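Local structure of soluble lytic murein transglycosylase (Pseudomonas aeruginosa, 5OHU) at residues 250-253 / 254-257; 304-307 / 308-311; 325-328 / 329-333; 595-598 / 599-603. The protein turns over peptidoglycan as a soluble lytic transglycosylase, working both exolytically and endolytically, and probably cleaves the glycosidic bonds of the glycan strands. One frame throughout, in Å; residues are numbered along the deposited sequence. Where two conformers were deposited one is given.

Contact 1 (250-253 / 254-257); sequences RQDP and EKAL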
ATOM      1  N   ARG A 250      -8.687 -19.538   1.780  1.00 29.00           N
ATOM      2  CA  ARG A 250      -7.569 -18.768   2.312  0.50 34.71           C
ATOM      3  C   ARG A 250      -6.638 -19.642   3.145  1.00 37.05           C
ATOM      4  O   ARG A 250      -5.412 -19.517   3.051  1.00 48.62           O
ATOM      5  CB  ARG A 250      -8.093 -17.587   3.133  0.50 41.40           C
ATOM      6  CG  ARG A 250      -7.007 -16.723   3.781  0.50 48.92           C
ATOM      7  CD  ARG A 250      -7.562 -15.373   4.244  0.50 51.61           C
ATOM      8  NE  ARG A 250      -6.833 -14.825   5.388  0.50 50.11           N
ATOM      9  CZ  ARG A 250      -7.205 -14.993   6.653  0.50 44.03           C
ATOM     10  NH1 ARG A 250      -8.297 -15.692   6.934  0.50 37.16           N
ATOM     11  NH2 ARG A 250      -6.491 -14.463   7.638  0.50 45.38           N
ATOM     12  N   GLN A 251      -7.189 -20.546   3.947  1.00 29.68           N
ATOM     13  CA  GLN A 251      -6.347 -21.358   4.815  1.00 35.42           C
ATOM     14  C   GLN A 251      -6.319 -22.843   4.469  1.00 39.17           C
ATOM     15  O   GLN A 251      -5.358 -23.522   4.847  1.00 36.42           O
ATOM     16  CB  GLN A 251      -6.778 -21.194   6.283  1.00 48.40           C
ATOM     17  CG  GLN A 251      -5.610 -21.197   7.280  1.00 59.48           C
ATOM     18  CD  GLN A 251      -4.783 -19.914   7.242  1.00 68.81           C
ATOM     19  OE1 GLN A 251      -5.329 -18.809   7.220  1.00 73.62           O
ATOM     20  NE2 GLN A 251      -3.458 -20.061   7.238  1.00 72.61           N
ATOM     21  N   ASP A 252      -7.324 -23.369   3.764  1.00 31.53           N
ATOM     22  CA  ASP A 252      -7.336 -24.778   3.376  1.00 27.42           C
ATOM     23  C   ASP A 252      -7.836 -24.933   1.940  1.00 25.75           C
ATOM     24  O   ASP A 252      -8.929 -25.459   1.688  1.00 19.32           O
ATOM     25  CB  ASP A 252      -8.178 -25.598   4.354  1.00 30.28           C
ATOM     26  CG  ASP A 252      -7.885 -27.086   4.260  1.00 36.76           C
ATOM     27  OD1 ASP A 252      -7.291 -27.521   3.246  1.00 30.18           O
ATOM     28  OD2 ASP A 252      -8.262 -27.827   5.190  1.00 44.43           O
ATOM     29  N   PRO A 253      -7.019 -24.521   0.967  1.00 21.41           N
ATOM     30  CA  PRO A 253      -7.472 -24.586  -0.434  1.00 16.98           C
ATOM     31  C   PRO A 253      -7.721 -26.005  -0.922  1.00 19.85           C
ATOM     32  O   PRO A 253      -8.561 -26.210  -1.812  1.00 22.08           O
ATOM     33  CB  PRO A 253      -6.322 -23.924  -1.205  1.00 15.37           C
ATOM     34  CG  PRO A 253      -5.136 -24.057  -0.290  1.00 14.62           C
ATOM     35  CD  PRO A 253      -5.669 -23.948   1.094  1.00 16.11           C
ATOM     36  N   GLU A 254      -7.017 -26.992  -0.364  1.00 21.66           N
ATOM     37  CA  GLU A 254      -7.257 -28.379  -0.760  1.00 25.26           C
ATOM     38  C   GLU A 254      -8.642 -28.835  -0.336  1.00 26.15           C
ATOM     39  O   GLU A 254      -9.361 -29.450  -1.132  1.00 24.86           O
ATOM     40  CB  GLU A 254      -6.191 -29.316  -0.181  1.00 30.13           C
ATOM     41  CG  GLU A 254      -4.762 -28.996  -0.630  1.00 46.59           C
ATOM     42  CD  GLU A 254      -4.119 -27.851   0.164  1.00 64.95           C
ATOM     43  OE1 GLU A 254      -2.885 -27.636  -0.000  1.00 71.27           O
ATOM     44  OE2 GLU A 254      -4.836 -27.187   0.969  1.00 69.52           O
ATOM     45  N   LYS A 255      -9.040 -28.537   0.913  1.00 11.73           N
ATOM     46  CA  LYS A 255     -10.394 -28.867   1.336  1.00 11.89           C
ATOM     47  C   LYS A 255     -11.426 -28.088   0.521  1.00 16.72           C
ATOM     48  O   LYS A 255     -12.469 -28.630   0.147  1.00 18.00           O
ATOM     49  CB  LYS A 255     -10.570 -28.595   2.833  1.00 16.83           C
ATOM     50  CG  LYS A 255     -11.941 -28.999   3.355  1.00 16.43           C
ATOM     51  CD  LYS A 255     -12.357 -28.180   4.579  1.00 36.98           C
ATOM     52  CE  LYS A 255     -12.209 -28.947   5.916  1.00 30.01           C
ATOM     53  NZ  LYS A 255     -13.044 -30.182   5.988  1.00 36.30           N
ATOM     54  N   ALA A 256     -11.137 -26.820   0.217  1.00 11.77           N
ATOM     55  CA  ALA A 256     -12.064 -26.017  -0.562  1.00 11.85           C
ATOM     56  C   ALA A 256     -12.266 -26.599  -1.954  1.00 11.96           C
ATOM     57  O   ALA A 256     -13.382 -26.594  -2.483  1.00 12.19           O
ATOM     58  CB  ALA A 256     -11.554 -24.579  -0.646  1.00 11.63           C
ATOM     59  N   LEU A 257     -11.192 -27.096  -2.563  1.00 11.84           N
ATOM     60  CA  LEU A 257     -11.289 -27.677  -3.898  1.00 14.82           C
ATOM     61  C   LEU A 257     -12.127 -28.952  -3.892  1.00 16.14           C
ATOM     62  O   LEU A 257     -12.972 -29.151  -4.775  1.00 15.04           O
ATOM     63  CB  LEU A 257      -9.886 -27.962  -4.452  1.00 13.17           C
ATOM     64  CG  LEU A 257      -9.863 -28.505  -5.887  1.00 17.75           C
ATOM     65  CD1 LEU A 257     -10.669 -27.581  -6.782  1.00 14.01           C
ATOM     66  CD2 LEU A 257      -8.458 -28.634  -6.401  1.00 14.26           C
TER
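The carboxylates of Asp252 and Glu254 stand with their planes 64° apart, two flat groups meeting where a helix begins. Onto the Asp252 carboxylate the backbone N-H of Lys255 comes from above the plane, giving a hydrogen bond of 3.1 Å from Lys255 N to Asp252 OD1. Beside the same group, Lys255 CB rests 3.4 Å from Asp252 OD2. Glu254 OE2 also approaches this carboxylate, 3.4 Å from Asp252 OD1, a pairing of like charges that probably costs some energy. The Glu254 chain bends at its second torsion (81°), which folds the carboxylate back alongside Pro253 and sets Glu254 OE2 3.3 Å from Pro253 CD.

This is a worked example of an N-cap. Asp252 sits just before helix 253-263; its CG, anti to the backbone N (chi1 -162°), carries OD1 forward to the N-H of Lys255, a first-turn donor that has no earlier helical carbonyl to meet. Proline suits the first position of such a turn because it has no N-H to satisfy. The regular pattern follows at once, from Ala256 N to Asp252 O (3.0 Å) and from Leu257 N to Pro253 O (2.9 Å).

The charged ends turn to other partners: Lys255 NZ bonds to Ser225 OG, while Glu254 OE1 has a long, weak ion pair with Arg288. The cap marks the corner at which helix 235-251 gives way to helix 253-263, and Pro253, Ala256 and Leu257 pack against Ser284, Leu285 and Ile281 of helix 271-287.

Contact 2 (304-307 / 308-311); sequences LRDN and TVTE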
ATOM      1  N   LEU A 304      -6.882 -15.090 -20.081  1.00 31.89           N
ATOM      2  CA  LEU A 304      -5.928 -14.296 -19.312  1.00 24.80           C
ATOM      3  C   LEU A 304      -6.473 -12.898 -19.006  1.00 24.94           C
ATOM      4  O   LEU A 304      -5.825 -11.879 -19.246  1.00 24.73           O
ATOM      5  CB  LEU A 304      -4.580 -14.223 -20.029  1.00 19.64           C
ATOM      6  CG  LEU A 304      -3.974 -15.553 -20.504  1.00 22.77           C
ATOM      7  CD1 LEU A 304      -2.638 -15.308 -21.221  1.00 18.23           C
ATOM      8  CD2 LEU A 304      -3.797 -16.531 -19.364  1.00 25.72           C
ATOM      9  N   ARG A 305      -7.670 -12.860 -18.444  1.00 26.21           N
ATOM     10  CA  ARG A 305      -8.276 -11.596 -18.050  1.00 29.47           C
ATOM     11  C   ARG A 305      -7.858 -11.147 -16.663  1.00 24.44           C
ATOM     12  O   ARG A 305      -7.928  -9.953 -16.363  1.00 33.96           O
ATOM     13  CB  ARG A 305      -9.806 -11.702 -18.099  1.00 28.68           C
ATOM     14  CG  ARG A 305     -10.345 -12.066 -19.455  1.00 41.52           C
ATOM     15  CD  ARG A 305      -9.532 -11.369 -20.527  1.00 46.61           C
ATOM     16  NE  ARG A 305      -9.594 -12.069 -21.822  1.00 50.80           N
ATOM     17  CZ  ARG A 305      -9.290 -11.535 -23.007  1.00 55.06           C
ATOM     18  NH1 ARG A 305      -8.886 -10.276 -23.061  1.00 67.04           N
ATOM     19  NH2 ARG A 305      -9.379 -12.268 -24.121  1.00 48.72           N
ATOM     20  N   ASP A 306      -7.447 -12.071 -15.812  1.00 27.57           N
ATOM     21  CA  ASP A 306      -7.135 -11.778 -14.421  1.00 24.34           C
ATOM     22  C   ASP A 306      -5.614 -11.813 -14.284  1.00 24.14           C
ATOM     23  O   ASP A 306      -4.997 -12.888 -14.315  1.00 18.15           O
ATOM     24  CB  ASP A 306      -7.832 -12.788 -13.512  1.00 26.11           C
ATOM     25  CG  ASP A 306      -7.726 -12.437 -12.063  1.00 30.69           C
ATOM     26  OD1 ASP A 306      -6.650 -11.990 -11.626  1.00 30.59           O
ATOM     27  OD2 ASP A 306      -8.720 -12.637 -11.343  1.00 40.83           O
ATOM     28  N   ASN A 307      -5.011 -10.626 -14.150  1.00 22.15           N
ATOM     29  CA  ASN A 307      -3.556 -10.521 -14.146  1.00 13.07           C
ATOM     30  C   ASN A 307      -2.944 -11.272 -12.971  1.00 11.81           C
ATOM     31  O   ASN A 307      -1.879 -11.879 -13.111  1.00 16.18           O
ATOM     32  CB  ASN A 307      -3.137  -9.056 -14.103  1.00 14.41           C
ATOM     33  CG  ASN A 307      -3.279  -8.362 -15.445  1.00 18.82           C
ATOM     34  OD1 ASN A 307      -3.684  -8.957 -16.446  1.00 26.06           O
ATOM     35  ND2 ASN A 307      -2.953  -7.088 -15.465  1.00 20.94           N
ATOM     36  N   THR A 308      -3.588 -11.225 -11.799  1.00 12.56           N
ATOM     37  CA  THR A 308      -3.077 -11.972 -10.657  1.00 14.26           C
ATOM     38  C   THR A 308      -3.045 -13.470 -10.951  1.00 18.88           C
ATOM     39  O   THR A 308      -2.082 -14.159 -10.593  1.00 15.07           O
ATOM     40  CB  THR A 308      -3.921 -11.686  -9.418  1.00 20.11           C
ATOM     41  OG1 THR A 308      -3.950 -10.273  -9.200  1.00 22.80           O
ATOM     42  CG2 THR A 308      -3.292 -12.370  -8.171  1.00 12.49           C
ATOM     43  N   VAL A 309      -4.071 -13.985 -11.637  1.00 15.26           N
ATOM     44  CA  VAL A 309      -4.095 -15.408 -11.957  1.00 14.08           C
ATOM     45  C   VAL A 309      -3.076 -15.731 -13.038  1.00 14.36           C
ATOM     46  O   VAL A 309      -2.474 -16.810 -13.029  1.00 13.22           O
ATOM     47  CB  VAL A 309      -5.514 -15.855 -12.378  1.00 16.48           C
ATOM     48  CG1 VAL A 309      -5.505 -17.307 -12.850  1.00 11.58           C
ATOM     49  CG2 VAL A 309      -6.507 -15.664 -11.228  1.00 11.49           C
ATOM     50  N   THR A 310      -2.876 -14.823 -13.988  1.00 16.43           N
ATOM     51  CA  THR A 310      -1.905 -15.073 -15.044  1.00 11.77           C
ATOM     52  C   THR A 310      -0.501 -15.166 -14.477  1.00 14.35           C
ATOM     53  O   THR A 310       0.273 -16.047 -14.860  1.00 13.97           O
ATOM     54  CB  THR A 310      -1.966 -13.957 -16.086  1.00 20.20           C
ATOM     55  OG1 THR A 310      -3.301 -13.858 -16.582  1.00 18.18           O
ATOM     56  CG2 THR A 310      -1.038 -14.251 -17.231  1.00 12.20           C
ATOM     57  N   GLU A 311      -0.161 -14.257 -13.566  1.00 12.28           N
ATOM     58  CA  GLU A 311       1.177 -14.233 -12.995  1.00 16.36           C
ATOM     59  C   GLU A 311       1.418 -15.450 -12.109  1.00 16.58           C
ATOM     60  O   GLU A 311       2.524 -15.997 -12.091  1.00 14.54           O
ATOM     61  CB  GLU A 311       1.385 -12.937 -12.198  1.00 11.39           C
ATOM     62  CG  GLU A 311       1.445 -11.667 -13.039  1.00 14.51           C
ATOM     63  CD  GLU A 311       2.056 -10.473 -12.293  1.00 25.90           C
ATOM     64  OE1 GLU A 311       1.519 -10.105 -11.222  1.00 22.59           O
ATOM     65  OE2 GLU A 311       3.058  -9.889 -12.783  1.00 25.78           O
TER
HETATM   66  O   HOH W   1      -3.779 -11.370 -17.505  1.00 17.79           O
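The backbone carbonyl of Asp306 receives the N-H of Thr310, with Thr310 N 2.9 Å from Asp306 O, starting a helix shortly after Leu304, whose backbone lies in the left-handed region. The next bond of the series runs from Glu311 N to Asn307 O at 3.0 Å. The Thr310 hydroxyl adds a second grip on the first carbonyl: Thr310 OG1 donates to Asp306 O at 3.0 Å from well above the carbonyl plane, while the backbone N comes nearly in line with the C=O.

Asp306 swings its carboxylate over the helix start. Val309 N donates to Asp306 OD1 at 3.3 Å from above the carboxylate plane, and Val309 CG2, placed beside its own backbone N, presses to 3.5 Å from Asp306 CG, the two side chains crossing at about a right angle. A water is hydrogen-bonded to Leu304 O, Asn307 OD1 and Thr310 OG1, tying loop to helix. Asn307 ND2 is held by Asp336.

The capping residue is itself positioned from the loop, where Asp301 accepts from the backbone N of Asp306. The Val309 N to Asp306 OD1 bond makes this an aspartate N-cap at the start of helix 307-319; the threonine and the water add to it.

Contact 3 (325-328 / 329-333); sequences EAYA and LTRKL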
ATOM      1  N   GLU A 325       6.264 -24.451 -21.030  1.00 22.50           N
ATOM      2  CA  GLU A 325       4.942 -23.892 -20.818  1.00 16.86           C
ATOM      3  C   GLU A 325       5.024 -22.479 -20.254  1.00 13.74           C
ATOM      4  O   GLU A 325       4.236 -21.603 -20.636  1.00 16.51           O
ATOM      5  CB  GLU A 325       4.150 -24.816 -19.899  1.00 21.57           C
ATOM      6  CG  GLU A 325       3.927 -26.188 -20.510  1.00 20.59           C
ATOM      7  CD  GLU A 325       3.526 -27.225 -19.479  1.00 31.34           C
ATOM      8  OE1 GLU A 325       4.417 -27.961 -18.967  1.00 27.58           O
ATOM      9  OE2 GLU A 325       2.310 -27.294 -19.181  1.00 28.57           O
ATOM     10  N   ALA A 326       5.973 -22.230 -19.355  1.00 11.72           N
ATOM     11  CA  ALA A 326       6.128 -20.874 -18.840  1.00 17.43           C
ATOM     12  C   ALA A 326       6.511 -19.922 -19.962  1.00 11.98           C
ATOM     13  O   ALA A 326       5.954 -18.824 -20.084  1.00 14.00           O
ATOM     14  CB  ALA A 326       7.167 -20.845 -17.716  1.00 11.41           C
ATOM     15  N   TYR A 327       7.428 -20.348 -20.829  1.00 12.11           N
ATOM     16  CA  TYR A 327       7.789 -19.504 -21.958  1.00 12.44           C
ATOM     17  C   TYR A 327       6.586 -19.236 -22.866  1.00 22.96           C
ATOM     18  O   TYR A 327       6.338 -18.092 -23.272  1.00 15.79           O
ATOM     19  CB  TYR A 327       8.930 -20.151 -22.734  1.00 12.55           C
ATOM     20  CG  TYR A 327       9.176 -19.455 -24.037  1.00 17.70           C
ATOM     21  CD1 TYR A 327       9.877 -18.252 -24.073  1.00 16.25           C
ATOM     22  CD2 TYR A 327       8.672 -19.970 -25.228  1.00 15.90           C
ATOM     23  CE1 TYR A 327      10.097 -17.587 -25.261  1.00 19.02           C
ATOM     24  CE2 TYR A 327       8.884 -19.305 -26.438  1.00 18.43           C
ATOM     25  CZ  TYR A 327       9.604 -18.113 -26.441  1.00 24.34           C
ATOM     26  OH  TYR A 327       9.838 -17.443 -27.620  1.00 24.60           O
ATOM     27  N   ALA A 328       5.828 -20.286 -23.209  1.00 17.11           N
ATOM     28  CA  ALA A 328       4.690 -20.098 -24.107  1.00 19.02           C
ATOM     29  C   ALA A 328       3.673 -19.166 -23.483  1.00 20.68           C
ATOM     30  O   ALA A 328       3.033 -18.360 -24.173  1.00 19.27           O
ATOM     31  CB  ALA A 328       4.036 -21.441 -24.442  1.00 15.61           C
ATOM     32  N   LEU A 329       3.526 -19.236 -22.172  1.00 16.05           N
ATOM     33  CA  LEU A 329       2.608 -18.317 -21.542  1.00 13.16           C
ATOM     34  C   LEU A 329       3.134 -16.879 -21.598  1.00 22.83           C
ATOM     35  O   LEU A 329       2.346 -15.946 -21.807  1.00 14.57           O
ATOM     36  CB  LEU A 329       2.330 -18.778 -20.125  1.00 14.66           C
ATOM     37  CG  LEU A 329       1.243 -18.023 -19.365  1.00 27.79           C
ATOM     38  CD1 LEU A 329      -0.070 -17.970 -20.126  1.00 28.93           C
ATOM     39  CD2 LEU A 329       1.046 -18.753 -18.079  1.00 22.55           C
ATOM     40  N   THR A 330       4.453 -16.659 -21.454  1.00 12.69           N
ATOM     41  CA  THR A 330       4.908 -15.265 -21.515  1.00 12.84           C
ATOM     42  C   THR A 330       4.642 -14.657 -22.886  1.00 21.38           C
ATOM     43  O   THR A 330       4.478 -13.439 -22.983  1.00 25.99           O
ATOM     44  CB  THR A 330       6.401 -15.089 -21.186  1.00 13.92           C
ATOM     45  OG1 THR A 330       7.212 -15.758 -22.159  1.00 17.98           O
ATOM     46  CG2 THR A 330       6.742 -15.649 -19.787  1.00 12.35           C
ATOM     47  N   ARG A 331       4.534 -15.483 -23.932  1.00 22.67           N
ATOM     48  CA  ARG A 331       4.250 -15.000 -25.283  1.00 23.86           C
ATOM     49  C   ARG A 331       2.809 -14.539 -25.469  1.00 24.50           C
ATOM     50  O   ARG A 331       2.522 -13.822 -26.432  1.00 24.74           O
ATOM     51  CB  ARG A 331       4.559 -16.095 -26.300  1.00 20.85           C
ATOM     52  CG  ARG A 331       5.988 -16.558 -26.275  1.00 28.34           C
ATOM     53  CD  ARG A 331       6.896 -15.670 -27.116  1.00 44.48           C
ATOM     54  NE  ARG A 331       6.409 -15.530 -28.486  1.00 58.18           N
ATOM     55  CZ  ARG A 331       6.472 -16.481 -29.413  1.00 64.45           C
ATOM     56  NH1 ARG A 331       7.002 -17.664 -29.135  1.00 70.95           N
ATOM     57  NH2 ARG A 331       6.001 -16.245 -30.627  1.00 61.55           N
ATOM     58  N   LYS A 332       1.893 -14.924 -24.587  1.00 26.90           N
ATOM     59  CA  LYS A 332       0.478 -14.608 -24.751  1.00 28.52           C
ATOM     60  C   LYS A 332      -0.008 -13.539 -23.774  1.00 25.65           C
ATOM     61  O   LYS A 332      -1.208 -13.273 -23.719  1.00 28.01           O
ATOM     62  CB  LYS A 332      -0.371 -15.870 -24.567  1.00 32.74           C
ATOM     63  CG  LYS A 332      -0.046 -17.042 -25.498  1.00 39.01           C
ATOM     64  CD  LYS A 332      -0.802 -18.307 -25.057  1.00 45.35           C
ATOM     65  CE  LYS A 332      -0.640 -19.462 -26.049  1.00 52.69           C
ATOM     66  NZ  LYS A 332       0.199 -20.599 -25.551  1.00 49.04           N
ATOM     67  N   LEU A 333       0.882 -12.943 -22.979  1.00 18.94           N
ATOM     68  CA  LEU A 333       0.465 -12.030 -21.913  1.00 18.09           C
ATOM     69  C   LEU A 333      -0.221 -10.786 -22.477  1.00 22.78           C
ATOM     70  O   LEU A 333       0.092 -10.333 -23.579  1.00 16.60           O
ATOM     71  CB  LEU A 333       1.671 -11.587 -21.093  1.00 17.36           C
ATOM     72  CG  LEU A 333       2.445 -12.710 -20.400  1.00 21.02           C
ATOM     73  CD1 LEU A 333       3.708 -12.162 -19.766  1.00 19.37           C
ATOM     74  CD2 LEU A 333       1.537 -13.309 -19.349  1.00 12.64           C
TER
HETATM   75  O   HOH W   2       2.610 -19.191 -26.658  1.00 26.12           O
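Tyr327, on helix 323-330, and Arg331, four residues on, slant across each other, the ring and guanidinium planes 51° apart. Both the aliphatic chain and the guanidinium touch the ring. Arg331 CG lies over one face of the Tyr327 ring, 4.2 Å from its centroid, in a CH-pi contact shifted toward the rim. Bends at chi2 and chi3 curl the chain back, which brings Arg331 NH1 to Tyr327 OH at 3.2 Å in a weak bond, while Tyr327 CE2 meets the guanidinium at its edge, in its plane.

Thr330 stands at about a right angle to the tyrosine. With chi1 at 64° its hydroxyl lies between its own N and carbonyl carbon, and Thr330 OG1 donates to Tyr327 O at 2.7 Å; Arg331 N donates to that oxygen as well, at 3.2 Å.

Thr330 OG1 is also bonded to Gln347 of helix 341-354, linking the helix end to a neighbour. Chemically, Tyr327 O keeps a backbone donor and gains a hydroxyl, while Ala328 O, with only a weak bond from Arg331 N, is also met by the water that joins it to Lys332 NZ. Towards the tyrosine the arginine offers a CH-pi contact and one weak hydrogen bond.

Contact 4 (595-598 / 599-603); sequences FDVW and IETIP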
ATOM      1  N   PHE A 595      17.861 -19.025  -7.242  1.00 11.77           N
ATOM      2  CA  PHE A 595      17.480 -17.874  -6.423  1.00 12.12           C
ATOM      3  C   PHE A 595      16.414 -16.998  -7.098  1.00 11.92           C
ATOM      4  O   PHE A 595      15.546 -16.442  -6.417  1.00 13.50           O
ATOM      5  CB  PHE A 595      18.718 -17.036  -6.111  1.00 16.49           C
ATOM      6  CG  PHE A 595      19.130 -16.158  -7.249  1.00 11.24           C
ATOM      7  CD1 PHE A 595      19.849 -16.675  -8.312  1.00 11.25           C
ATOM      8  CD2 PHE A 595      18.758 -14.824  -7.278  1.00 14.47           C
ATOM      9  CE1 PHE A 595      20.219 -15.872  -9.377  1.00 15.15           C
ATOM     10  CE2 PHE A 595      19.114 -14.003  -8.346  1.00 16.89           C
ATOM     11  CZ  PHE A 595      19.850 -14.525  -9.398  1.00 15.15           C
ATOM     12  N   ASP A 596      16.472 -16.830  -8.422  1.00 10.93           N
ATOM     13  CA  ASP A 596      15.495 -15.944  -9.050  1.00 11.04           C
ATOM     14  C   ASP A 596      14.105 -16.586  -9.109  1.00 14.37           C
ATOM     15  O   ASP A 596      13.096 -15.886  -8.947  1.00 12.67           O
ATOM     16  CB  ASP A 596      15.981 -15.499 -10.440  1.00 11.25           C
ATOM     17  CG  ASP A 596      16.293 -16.662 -11.366  1.00 17.58           C
ATOM     18  OD1 ASP A 596      16.248 -17.824 -10.919  1.00 13.79           O
ATOM     19  OD2 ASP A 596      16.593 -16.411 -12.554  1.00 18.85           O
ATOM     20  N   VAL A 597      14.029 -17.910  -9.289  1.00 10.66           N
ATOM     21  CA  VAL A 597      12.747 -18.597  -9.178  1.00 14.37           C
ATOM     22  C   VAL A 597      12.191 -18.470  -7.760  1.00 12.09           C
ATOM     23  O   VAL A 597      10.999 -18.196  -7.560  1.00 14.39           O
ATOM     24  CB  VAL A 597      12.884 -20.076  -9.595  1.00 18.13           C
ATOM     25  CG1 VAL A 597      11.567 -20.843  -9.286  1.00 12.25           C
ATOM     26  CG2 VAL A 597      13.230 -20.205 -11.068  1.00 10.47           C
ATOM     27  N   TRP A 598      13.037 -18.695  -6.753  1.00 12.06           N
ATOM     28  CA  TRP A 598      12.558 -18.623  -5.373  1.00 14.16           C
ATOM     29  C   TRP A 598      11.989 -17.249  -5.061  1.00 11.98           C
ATOM     30  O   TRP A 598      10.905 -17.139  -4.478  1.00 16.53           O
ATOM     31  CB  TRP A 598      13.672 -18.956  -4.380  1.00 10.33           C
ATOM     32  CG  TRP A 598      13.114 -19.053  -2.972  1.00 14.20           C
ATOM     33  CD1 TRP A 598      12.486 -20.138  -2.413  1.00 16.99           C
ATOM     34  CD2 TRP A 598      13.100 -18.023  -1.965  1.00 11.73           C
ATOM     35  NE1 TRP A 598      12.095 -19.847  -1.120  1.00 16.62           N
ATOM     36  CE2 TRP A 598      12.472 -18.561  -0.822  1.00 12.84           C
ATOM     37  CE3 TRP A 598      13.586 -16.713  -1.911  1.00 10.68           C
ATOM     38  CZ2 TRP A 598      12.305 -17.832   0.348  1.00 16.54           C
ATOM     39  CZ3 TRP A 598      13.416 -15.986  -0.743  1.00 10.82           C
ATOM     40  CH2 TRP A 598      12.775 -16.548   0.368  1.00 15.55           C
ATOM     41  N   ILE A 599      12.699 -16.188  -5.454  1.00 11.12           N
ATOM     42  CA  ILE A 599      12.211 -14.835  -5.202  1.00 11.27           C
ATOM     43  C   ILE A 599      10.896 -14.612  -5.922  1.00 11.85           C
ATOM     44  O   ILE A 599       9.935 -14.085  -5.348  1.00 13.04           O
ATOM     45  CB  ILE A 599      13.254 -13.785  -5.627  1.00 11.16           C
ATOM     46  CG1 ILE A 599      14.409 -13.740  -4.625  1.00 11.20           C
ATOM     47  CG2 ILE A 599      12.609 -12.409  -5.640  1.00 11.31           C
ATOM     48  CD1 ILE A 599      15.722 -13.328  -5.270  1.00 11.41           C
ATOM     49  N   GLU A 600      10.840 -15.009  -7.194  1.00 15.60           N
ATOM     50  CA  GLU A 600       9.654 -14.765  -7.999  1.00 10.83           C
ATOM     51  C   GLU A 600       8.431 -15.470  -7.429  1.00 19.87           C
ATOM     52  O   GLU A 600       7.301 -14.996  -7.611  1.00 13.37           O
ATOM     53  CB  GLU A 600       9.878 -15.235  -9.435  1.00 10.87           C
ATOM     54  CG  GLU A 600       8.852 -14.666 -10.385  1.00 12.54           C
ATOM     55  CD  GLU A 600       8.808 -13.155 -10.312  1.00 23.45           C
ATOM     56  OE1 GLU A 600       9.900 -12.531 -10.498  1.00 18.13           O
ATOM     57  OE2 GLU A 600       7.710 -12.607 -10.012  1.00 16.13           O
ATOM     58  N   THR A 601       8.626 -16.601  -6.741  1.00 15.88           N
ATOM     59  CA  THR A 601       7.510 -17.403  -6.261  1.00 14.44           C
ATOM     60  C   THR A 601       7.277 -17.230  -4.772  1.00 10.59           C
ATOM     61  O   THR A 601       6.587 -18.048  -4.162  1.00 15.22           O
ATOM     62  CB  THR A 601       7.701 -18.887  -6.597  1.00 12.33           C
ATOM     63  OG1 THR A 601       8.885 -19.387  -5.959  1.00 10.16           O
ATOM     64  CG2 THR A 601       7.825 -19.099  -8.125  1.00 10.29           C
ATOM     65  N   ILE A 602       7.828 -16.176  -4.176  1.00 11.33           N
ATOM     66  CA  ILE A 602       7.460 -15.828  -2.796  1.00 11.17           C
ATOM     67  C   ILE A 602       5.955 -15.547  -2.735  1.00 16.58           C
ATOM     68  O   ILE A 602       5.432 -14.761  -3.546  1.00 11.32           O
ATOM     69  CB  ILE A 602       8.271 -14.604  -2.326  1.00 16.35           C
ATOM     70  CG1 ILE A 602       9.705 -15.007  -1.970  1.00 12.98           C
ATOM     71  CG2 ILE A 602       7.619 -13.924  -1.107  1.00 12.46           C
ATOM     72  CD1 ILE A 602      10.586 -13.795  -1.788  1.00 11.55           C
ATOM     73  N   PRO A 603       5.206 -16.158  -1.823  1.00 13.67           N
ATOM     74  CA  PRO A 603       3.745 -15.966  -1.830  1.00 15.83           C
ATOM     75  C   PRO A 603       3.287 -14.549  -1.516  1.00 20.41           C
ATOM     76  O   PRO A 603       2.248 -14.132  -2.039  1.00 21.25           O
ATOM     77  CB  PRO A 603       3.257 -16.963  -0.764  1.00 13.43           C
ATOM     78  CG  PRO A 603       4.412 -17.910  -0.555  1.00 23.43           C
ATOM     79  CD  PRO A 603       5.636 -17.082  -0.776  1.00 15.10           C
TER
HETATM   80  O   HOH W   3      12.382 -12.901  -8.919  1.00 19.25           O
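Trp598 and Ile602 pack at the C-terminal end of helix 595-600, a short helix of the lytic transglycosylase (SLT) region, which is related to lysozyme; its regular backbone stops at Thr601. The tight part is apolar. Ile602 CG1 lies over one face of the Trp598 six-membered ring, 4.1 Å from its centroid in a CH-pi contact, and Ile602 CD1 closes to 3.7 Å from Trp598 CZ3. One turn back, Ile599 CD1 comes to the edge of the Phe595 ring, near its plane, 3.9 Å from Phe595 CD2. The Phe595 ring is placed by a chi1 of 79°, which sets CG between the backbone N and the carbonyl carbon. Surrounding helices close these groups in, with Val570 of helix 569-578 against both Trp598 and Ile599, while Trp598 NE1 bonds to the backbone O of Trp586.

The looser side is polar though still buried, with one bound water. This water donates to Asp596 O at 3.1 Å and to Glu600 OE1 at 3.0 Å, bridging backbone and side chain a turn apart. The carboxylate ends leave the helix for neighbours: Asp596 meets Arg382 and Tyr345, and Glu600 meets Tyr375, Trp346 and Arg315, so that these buried acids are satisfied by residues of other helices.

At the helix end, Val597 O is gripped twice by one residue: Thr601 OG1 at 2.9 Å and Thr601 N at 3.0 Å reach it from opposite faces of its carbonyl plane.

Contacts 1 and 2 both open a helix, each with an aspartate N-cap, whereas contacts 3 and 4 lie at helix ends. A threonine hydroxyl doubles up on a carbonyl in contacts 2, 3 and 4, in contact 3 beside a different residue's N-H. Contact 4 is wholly buried and mixes aromatic packing with satisfied acids; the other three are only partly buried. Contacts 2 and 3 alone touch, on the successive helices 307-319 and 323-330: Thr310 CG2 meets Leu333 CD2 at 3.5 Å, and Leu304 packs on Leu329. Contact 1 touches none of the others; its nearest atoms are about 10 Å from those of contact 4. Arg342 pairs with Glu311 and, weakly, with Glu600.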